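Local structure of Beta/gama crystallin family protein (Methanosarcina acetivorans, 3HZ2) at residues 31-36 against 77-82; 6-11 against 37-42. The protein binds calcium ions through the betagamma-crystallin domain that makes up this chain, an archaeal member of the betagamma-crystallin superfamily. One frame throughout, in Å; residues are numbered along the deposited sequence.

How the interactions relate
Along the chain the segments come in the order 6-11, 31-36, 37-42, 77-82, so the two contacts interlock. Their centres lie about 10 Å apart in one small betagamma-crystallin domain. Interaction 2 pairs two neighbouring strands of the four-stranded sheet. Interaction 1 joins the loop that runs into strand 37-42 to the first residues of strand 80-83 and the loop before it, and thus links the two Greek keys. They meet where Leu-31 CD1 packs on Val-7 CG2 at 3.5 Å and Ser-36 N probably hydrogen-bonds Tyr-8 O. One calcium ion is shared: it bridges Glu-9, at the end of strand 4-8, and Lys-34 and Ser-36, in the loop before strand 37-42, with Asn-76 completing the protein ligands.

Interaction 1 of 2, residues 31-36 against 77-82; sequences LNDKIS and SISSFR. With CA (calcium ion), chain F; CA (calcium ion), chain E.
Ile-78 O is gripped twice, by Asp-33 N at 2.9 Å in a nearly straight bond (163° at the hydrogen) and by water 1. The same water also donates to Leu-31 O and accepts from Ile-35 N. These bonds join the two calcium loops of the betagamma-crystallin fold, residues 32-37 (NDKISS) and 75-80 (DNSISS), both matching the family's N/D-N/D-X-X-S/T-S signature. The loops trade ligands. Asp-33, its CG anti to the carbonyl carbon (chi1 -70°), gives OD1 to the calcium ion of the second loop at 2.5 Å, alongside Ser-77 O, Ser-79 OG, two waters and Glu-49 O. Asn-76 returns the exchange, joining Glu-9 O, Lys-34 O, Ser-36 OG and three waters on the other calcium. Ser-79 OG binds its calcium at 2.6 Å and donates to Asn-32 OD1, a hydrogen bond so short at 2.5 Å that its exact length is doubtful. Water 2 bridges Ile-35 O and Ser-77 N. Away from the metals, toward the interior, the isoleucines cross obliquely, Ile-35 CD1 against Ile-78 CG2 and Ile-35 CG2 against Ile-78 CD1, both at 3.9 Å, while Ile-35 CD1 reaches Phe-81 CE2 at 4.1 Å.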
loop_
_atom_site.group_PDB
_atom_site.type_symbol
_atom_site.label_atom_id
_atom_site.label_comp_id
_atom_site.label_asym_id
_atom_site.label_seq_id
_atom_site.Cartn_x
_atom_site.Cartn_y
_atom_site.Cartn_z
ATOM N N LEU A 31 -0.530 -5.165 -8.916
ATOM C CA LEU A 31 0.051 -5.401 -7.600
ATOM C C LEU A 31 -0.968 -5.909 -6.590
ATOM O O LEU A 31 -0.726 -5.870 -5.387
ATOM C CB LEU A 31 0.706 -4.121 -7.071
ATOM C CG LEU A 31 2.037 -3.775 -7.745
ATOM C CD1 LEU A 31 2.479 -2.378 -7.345
ATOM C CD2 LEU A 31 3.080 -4.805 -7.351
ATOM N N ASN A 32 -2.112 -6.378 -7.075
ATOM C CA ASN A 32 -3.126 -6.904 -6.175
ATOM C C ASN A 32 -2.613 -8.204 -5.553
ATOM O O ASN A 32 -2.144 -9.102 -6.256
ATOM C CB ASN A 32 -4.432 -7.155 -6.928
ATOM C CG ASN A 32 -5.491 -7.778 -6.049
ATOM O OD1 ASN A 32 -5.531 -7.539 -4.842
ATOM N ND2 ASN A 32 -6.366 -8.575 -6.652
ATOM N N ASP A 33 -2.694 -8.286 -4.231
ATOM C CA ASP A 33 -2.229 -9.456 -3.498
ATOM C C ASP A 33 -0.745 -9.739 -3.677
ATOM O O ASP A 33 -0.330 -10.899 -3.721
ATOM C CB ASP A 33 -3.041 -10.687 -3.896
ATOM C CG ASP A 33 -4.451 -10.613 -3.390
ATOM O OD1 ASP A 33 -4.625 -9.942 -2.360
ATOM O OD2 ASP A 33 -5.367 -11.209 -3.993
ATOM N N LYS A 34 0.050 -8.676 -3.766
ATOM C CA LYS A 34 1.494 -8.809 -3.932
ATOM C C LYS A 34 2.312 -7.833 -3.082
ATOM O O LYS A 34 3.487 -8.070 -2.836
ATOM C CB LYS A 34 1.899 -8.575 -5.389
ATOM C CG LYS A 34 1.280 -9.490 -6.413
ATOM C CD LYS A 34 1.882 -9.168 -7.773
ATOM C CE LYS A 34 1.164 -9.859 -8.903
ATOM N NZ LYS A 34 1.762 -9.461 -10.204
ATOM N N ILE A 35 1.712 -6.732 -2.646
ATOM C CA ILE A 35 2.463 -5.733 -1.884
ATOM C C ILE A 35 3.120 -6.237 -0.599
ATOM O O ILE A 35 2.459 -6.804 0.273
ATOM C CB ILE A 35 1.576 -4.512 -1.577
ATOM C CG1 ILE A 35 1.146 -3.859 -2.895
ATOM C CG2 ILE A 35 2.344 -3.512 -0.717
ATOM C CD1 ILE A 35 0.047 -2.822 -2.756
ATOM N N SER A 36 4.432 -6.008 -0.494
ATOM C CA SER A 36 5.222 -6.443 0.657
ATOM C C SER A 36 6.009 -5.350 1.367
ATOM O O SER A 36 6.508 -5.558 2.473
ATOM C CB SER A 36 6.181 -7.542 0.234
ATOM O OG SER A 36 5.447 -8.678 -0.152
ATOM N N SER A 77 -1.444 -9.337 0.682
ATOM C CA SER A 77 -2.879 -9.296 0.917
ATOM C C SER A 77 -3.579 -7.989 0.565
ATOM O O SER A 77 -4.797 -7.948 0.498
ATOM C CB SER A 77 -3.166 -9.627 2.377
ATOM O OG SER A 77 -2.662 -8.606 3.218
ATOM N N ILE A 78 -2.831 -6.913 0.369
ATOM C CA ILE A 78 -3.467 -5.642 0.033
ATOM C C ILE A 78 -4.131 -5.733 -1.338
ATOM O O ILE A 78 -3.538 -6.244 -2.286
ATOM C CB ILE A 78 -2.438 -4.491 0.043
ATOM C CG1 ILE A 78 -1.930 -4.283 1.474
ATOM C CG2 ILE A 78 -3.067 -3.212 -0.520
ATOM C CD1 ILE A 78 -0.786 -3.308 1.593
ATOM N N SER A 79 -5.368 -5.249 -1.442
ATOM C CA SER A 79 -6.087 -5.290 -2.712
ATOM C C SER A 79 -6.625 -3.940 -3.163
ATOM O O SER A 79 -7.149 -3.813 -4.266
ATOM C CB SER A 79 -7.229 -6.301 -2.644
ATOM O OG SER A 79 -6.706 -7.614 -2.649
ATOM N N SER A 80 -6.504 -2.937 -2.302
ATOM C CA SER A 80 -6.943 -1.589 -2.635
ATOM C C SER A 80 -6.467 -0.638 -1.555
ATOM O O SER A 80 -6.204 -1.048 -0.427
ATOM C CB SER A 80 -8.475 -1.511 -2.769
ATOM O OG SER A 80 -9.134 -1.813 -1.549
ATOM N N PHE A 81 -6.313 0.628 -1.910
ATOM C CA PHE A 81 -5.888 1.620 -0.935
ATOM C C PHE A 81 -6.256 3.017 -1.394
ATOM O O PHE A 81 -6.342 3.288 -2.593
ATOM C CB PHE A 81 -4.377 1.501 -0.633
ATOM C CG PHE A 81 -3.476 1.625 -1.839
ATOM C CD1 PHE A 81 -3.109 2.875 -2.334
ATOM C CD2 PHE A 81 -2.963 0.488 -2.454
ATOM C CE1 PHE A 81 -2.243 2.988 -3.421
ATOM C CE2 PHE A 81 -2.097 0.588 -3.542
ATOM C CZ PHE A 81 -1.737 1.839 -4.025
ATOM N N ARG A 82 -6.506 3.893 -0.428
ATOM C CA ARG A 82 -6.878 5.262 -0.732
ATOM C C ARG A 82 -6.432 6.209 0.361
ATOM O O ARG A 82 -6.112 5.797 1.480
ATOM C CB ARG A 82 -8.394 5.372 -0.916
ATOM C CG ARG A 82 -9.204 4.963 0.303
ATOM C CD ARG A 82 -10.692 5.105 0.023
ATOM N NE ARG A 82 -11.514 4.434 1.027
ATOM C CZ ARG A 82 -12.833 4.284 0.933
ATOM N NH1 ARG A 82 -13.482 4.762 -0.123
ATOM N NH2 ARG A 82 -13.504 3.649 1.886
HETATM CA CA CA F . -6.421 -9.378 -0.762
HETATM CA CA CA E . 5.104 -9.920 -2.267
HETATM O O HOH W 1 -0.947 -6.012 -2.898
HETATM O O HOH W 2 0.034 -6.959 1.573
HETATM O O HOH W 3 6.064 -11.606 -0.416
HETATM O O HOH W 4 4.291 -11.236 -4.324
HETATM O O HOH W 5 7.380 -10.985 -3.200
HETATM O O HOH W 6 -5.934 -11.765 0.543
HETATM O O HOH W 7 -8.415 -10.628 -2.243
#

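Interaction 2 of 2, residues 6-11 against 37-42; sequences IVYEHV and SIKVKS. With CA (calcium ion), chain E.
In the first Greek key of this betagamma-crystallin domain, Ile-6 to Tyr-8 pair antiparallel with Ser-37 to Lys-39, and the chain beyond Tyr-8 bends away into a calcium site. Ile-6 and Lys-39 form a hydrogen-bonded pair, Ile-6 N to Lys-39 O at 2.9 Å and Lys-39 N to Ile-6 O at 2.8 Å. Tyr-8 and Ser-37 are joined by a single backbone bond, from Tyr-8 N to Ser-37 O. Between them sits the non-hydrogen-bonded pair Val-7 and Ile-38, whose CG1 atoms lie 4.3 Å apart on the buried side of the sheet.

On the other side Tyr-8 lies against Lys-39 and Ser-37, beside Ile-6. The Lys-39 chain is extended beyond CG and runs past the phenol end of the ring, with CD 3.3 Å from Tyr-8 OH and CG 3.9 Å from Tyr-8 CE1. Ser-37 O lies in the ring plane at its edge, 3.6 Å from Tyr-8 CD1. Lys-39 also makes a cation-pi contact with Phe-13. An alanine in place of Tyr-8 would probably open a gap beside the Lys-39 methylenes and deprive Phe-13 of its edge-to-face partner.

Ser-37 helps tie down the bend. Its OG stands between the backbone N and the carbonyl carbon (chi1 57°), from where it donates to His-10 O at 2.7 Å; a weak bond links it to Phe-13 N. Glu-9 O binds the calcium ion, and His-10 ND1 lies 2.6 Å from water 5 on the same metal, the water in the plane of the imidazole.

Strand 4-8 is flanked by 17-20 and 37-42, and strand 37-42 in turn pairs with 63-65 from the second Greek key. Val-7 packs against Phe-18 and Ile-35, while Ile-38 reaches Val-68 and Ile-78 in loops on the buried side of the sheet.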
loop_
_atom_site.group_PDB
_atom_site.type_symbol
_atom_site.label_atom_id
_atom_site.label_comp_id
_atom_site.label_asym_id
_atom_site.label_seq_id
_atom_site.Cartn_x
_atom_site.Cartn_y
_atom_site.Cartn_z
ATOM N N ILE A 6 4.269 4.845 -2.419
ATOM C CA ILE A 6 4.840 3.913 -3.376
ATOM C C ILE A 6 4.764 2.521 -2.760
ATOM O O ILE A 6 5.201 2.300 -1.629
ATOM C CB ILE A 6 6.314 4.246 -3.707
ATOM C CG1 ILE A 6 6.454 5.732 -4.051
ATOM C CG2 ILE A 6 6.770 3.409 -4.905
ATOM C CD1 ILE A 6 7.860 6.148 -4.436
ATOM N N VAL A 7 4.180 1.590 -3.502
ATOM C CA VAL A 7 4.036 0.219 -3.034
ATOM C C VAL A 7 4.974 -0.676 -3.831
ATOM O O VAL A 7 5.224 -0.434 -5.013
ATOM C CB VAL A 7 2.581 -0.271 -3.192
ATOM C CG1 VAL A 7 1.670 0.522 -2.261
ATOM C CG2 VAL A 7 2.122 -0.107 -4.643
ATOM N N TYR A 8 5.497 -1.709 -3.180
ATOM C CA TYR A 8 6.434 -2.611 -3.837
ATOM C C TYR A 8 6.066 -4.075 -3.716
ATOM O O TYR A 8 5.505 -4.512 -2.708
ATOM C CB TYR A 8 7.836 -2.415 -3.269
ATOM C CG TYR A 8 8.327 -0.992 -3.314
ATOM C CD1 TYR A 8 7.880 -0.048 -2.389
ATOM C CD2 TYR A 8 9.257 -0.590 -4.272
ATOM C CE1 TYR A 8 8.350 1.261 -2.414
ATOM C CE2 TYR A 8 9.736 0.718 -4.305
ATOM C CZ TYR A 8 9.279 1.637 -3.374
ATOM O OH TYR A 8 9.765 2.927 -3.395
ATOM N N GLU A 9 6.419 -4.827 -4.753
ATOM C CA GLU A 9 6.151 -6.253 -4.816
ATOM C C GLU A 9 6.896 -7.046 -3.742
ATOM O O GLU A 9 6.305 -7.868 -3.069
ATOM C CB GLU A 9 6.530 -6.785 -6.204
ATOM C CG GLU A 9 6.202 -8.253 -6.424
ATOM C CD GLU A 9 6.606 -8.740 -7.807
ATOM O OE1 GLU A 9 6.317 -9.910 -8.131
ATOM O OE2 GLU A 9 7.217 -7.958 -8.567
ATOM N N HIS A 10 8.189 -6.802 -3.567
ATOM C CA HIS A 10 8.945 -7.554 -2.570
ATOM C C HIS A 10 9.304 -6.722 -1.350
ATOM O O HIS A 10 9.239 -5.491 -1.381
ATOM C CB HIS A 10 10.246 -8.100 -3.173
ATOM C CG HIS A 10 10.071 -8.800 -4.485
ATOM N ND1 HIS A 10 9.078 -9.727 -4.712
ATOM C CD2 HIS A 10 10.792 -8.732 -5.631
ATOM C CE1 HIS A 10 9.191 -10.200 -5.941
ATOM N NE2 HIS A 10 10.224 -9.613 -6.520
ATOM N N VAL A 11 9.694 -7.401 -0.274
ATOM C CA VAL A 11 10.106 -6.702 0.930
ATOM C C VAL A 11 11.363 -5.927 0.552
ATOM O O VAL A 11 12.007 -6.225 -0.458
ATOM C CB VAL A 11 10.431 -7.676 2.090
ATOM C CG1 VAL A 11 9.163 -8.399 2.530
ATOM C CG2 VAL A 11 11.501 -8.663 1.660
ATOM N N SER A 37 6.154 -4.202 0.720
ATOM C CA SER A 37 6.845 -3.076 1.335
ATOM C C SER A 37 6.171 -1.810 0.825
ATOM O O SER A 37 5.597 -1.796 -0.266
ATOM C CB SER A 37 8.352 -3.097 1.017
ATOM O OG SER A 37 8.611 -3.105 -0.370
ATOM N N ILE A 38 6.221 -0.751 1.625
ATOM C CA ILE A 38 5.554 0.492 1.271
ATOM C C ILE A 38 6.326 1.722 1.732
ATOM O O ILE A 38 7.000 1.694 2.760
ATOM C CB ILE A 38 4.151 0.562 1.933
ATOM C CG1 ILE A 38 3.304 -0.642 1.513
ATOM C CG2 ILE A 38 3.459 1.876 1.568
ATOM C CD1 ILE A 38 2.012 -0.792 2.307
ATOM N N LYS A 39 6.208 2.801 0.965
ATOM C CA LYS A 39 6.842 4.068 1.315
ATOM C C LYS A 39 5.792 5.168 1.235
ATOM O O LYS A 39 5.366 5.539 0.144
ATOM C CB LYS A 39 7.977 4.408 0.347
ATOM C CG LYS A 39 9.244 3.598 0.516
ATOM C CD LYS A 39 10.325 4.142 -0.406
ATOM C CE LYS A 39 11.554 3.255 -0.442
ATOM N NZ LYS A 39 12.591 3.839 -1.355
ATOM N N VAL A 40 5.357 5.678 2.384
ATOM C CA VAL A 40 4.376 6.755 2.386
ATOM C C VAL A 40 5.166 8.060 2.382
ATOM O O VAL A 40 5.698 8.474 3.409
ATOM C CB VAL A 40 3.473 6.710 3.638
ATOM C CG1 VAL A 40 2.492 7.879 3.610
ATOM C CG2 VAL A 40 2.708 5.391 3.683
ATOM N N LYS A 41 5.251 8.687 1.215
ATOM C CA LYS A 41 5.988 9.934 1.051
ATOM C C LYS A 41 5.293 11.087 1.760
ATOM O O LYS A 41 5.941 11.945 2.362
ATOM C CB LYS A 41 6.132 10.264 -0.437
ATOM C CG LYS A 41 6.723 9.137 -1.275
ATOM C CD LYS A 41 8.133 8.785 -0.826
ATOM C CE LYS A 41 9.080 9.962 -1.019
ATOM N NZ LYS A 41 10.456 9.664 -0.530
ATOM N N SER A 42 3.968 11.102 1.682
ATOM C CA SER A 42 3.180 12.151 2.313
ATOM C C SER A 42 1.720 11.743 2.424
ATOM O O SER A 42 1.223 10.945 1.624
ATOM C CB SER A 42 3.298 13.447 1.507
ATOM O OG SER A 42 3.066 13.199 0.131
HETATM CA CA CA E . 5.104 -9.920 -2.267
HETATM O O HOH W 5 7.380 -10.985 -3.200
HETATM O O HOH W 3 6.064 -11.606 -0.416
HETATM O O HOH W 4 4.291 -11.236 -4.324
#